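Local coordinates for protein allantoicase (Saccharomyces cerevisiae, PDB 1O59) that hydrolyses allantoate to (S)-ureidoglycolate and urea, letting yeast use purines as a secondary nitrogen source when primary sources are limiting, at residues A[100-103]-A[104-107]. Sequence-based numbering, arbitrary orientation.
Sequences MGVA and AAHI
Met100, modelled as selenomethionine, reaches across the inside of a turn to Ala105 and Ile107. Its chain is stretched out beyond CG (chi2 172°, chi3 -171°), which carries the selenium over to the start of the following strand. There SE lies 3.9 Å from CB of Ala105 and is equally close to that residue's backbone N, so the selenium rests against the main chain as well as the methyl. One atom further, CE of Met100 meets CD1 of Ile107 tip to tip at 4.1 Å. Ile107 is bent at its second torsion (chi2 -56°), and this brings the end of its longer branch closer to the turn than its CB bond alone would suggest. Val102 adds a looser apolar touch from CG2, 4.5 Å from CB of Ala105; the same methyl lies 3.9 Å from the carbonyl O of Ala104. The contact is apolar and largely buried. Within the first allantoicase repeat, the loop crosses from strand 94-99 of one antiparallel sheet to strand 105-113 of another, consistent with the beta-sandwich of galactose-binding-like domains, whose two sheets face each other. Val37 packs against Met100 and Val102, while strand 186-196 supplies Val196 beside Val102 and Leu192 beside Ile107.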
loop_
_atom_site.group_PDB
_atom_site.type_symbol
_atom_site.label_atom_id
_atom_site.label_comp_id
_atom_site.label_asym_id
_atom_site.label_seq_id
_atom_site.Cartn_x
_atom_site.Cartn_y
_atom_site.Cartn_z
HETATM N N MSE A 100 -9.915 5.628 -4.008
HETATM C CA MSE A 100 -9.098 4.507 -3.538
HETATM C C MSE A 100 -9.179 3.339 -4.514
HETATM O O MSE A 100 -10.147 3.186 -5.263
HETATM C CB MSE A 100 -9.588 3.971 -2.183
HETATM C CG MSE A 100 -9.582 4.967 -1.064
HETATM SE SE MSE A 100 -10.436 4.240 0.513
HETATM C CE MSE A 100 -10.459 5.757 1.410
ATOM N N GLY A 101 -8.167 2.479 -4.440
ATOM C CA GLY A 101 -8.159 1.271 -5.242
ATOM C C GLY A 101 -8.903 0.166 -4.544
ATOM O O GLY A 101 -9.351 -0.759 -5.163
ATOM N N VAL A 102 -9.013 0.255 -3.226
ATOM C CA VAL A 102 -9.893 -0.632 -2.454
ATOM C C VAL A 102 -11.303 -0.039 -2.399
ATOM O O VAL A 102 -11.506 1.132 -2.680
ATOM C CB VAL A 102 -9.362 -0.835 -1.037
ATOM C CG1 VAL A 102 -7.999 -1.477 -1.116
ATOM C CG2 VAL A 102 -9.305 0.497 -0.263
ATOM N N ALA A 103 -12.265 -0.863 -2.027
ATOM C CA ALA A 103 -13.674 -0.469 -2.002
ATOM C C ALA A 103 -14.035 0.599 -0.946
ATOM O O ALA A 103 -14.970 1.390 -1.170
ATOM C CB ALA A 103 -14.523 -1.702 -1.779
ATOM N N ALA A 104 -13.332 0.573 0.197
ATOM C CA ALA A 104 -13.579 1.444 1.323
ATOM C C ALA A 104 -12.539 1.195 2.427
ATOM O O ALA A 104 -11.956 0.117 2.528
ATOM C CB ALA A 104 -14.970 1.216 1.864
ATOM N N ALA A 105 -12.306 2.191 3.266
ATOM C CA ALA A 105 -11.373 2.051 4.372
ATOM C C ALA A 105 -11.611 3.070 5.501
ATOM O O ALA A 105 -12.135 4.168 5.278
ATOM C CB ALA A 105 -9.941 2.178 3.845
ATOM N N HIS A 106 -11.197 2.683 6.704
ATOM C CA HIS A 106 -11.047 3.589 7.849
ATOM C C HIS A 106 -9.603 4.154 7.861
ATOM O O HIS A 106 -8.648 3.393 7.750
ATOM C CB HIS A 106 -11.308 2.820 9.142
ATOM C CG HIS A 106 -12.718 2.333 9.303
ATOM N ND1 HIS A 106 -13.120 1.075 8.915
ATOM C CD2 HIS A 106 -13.807 2.916 9.851
ATOM C CE1 HIS A 106 -14.400 0.907 9.208
ATOM N NE2 HIS A 106 -14.840 2.014 9.773
ATOM N N ILE A 107 -9.431 5.472 7.989
ATOM C CA ILE A 107 -8.086 6.103 7.855
ATOM C C ILE A 107 -7.340 6.260 9.168
ATOM O O ILE A 107 -7.921 6.651 10.169
ATOM C CB ILE A 107 -8.194 7.479 7.156
ATOM C CG1 ILE A 107 -8.945 7.347 5.838
ATOM C CG2 ILE A 107 -6.819 8.071 6.911
ATOM C CD1 ILE A 107 -8.310 6.292 4.856
#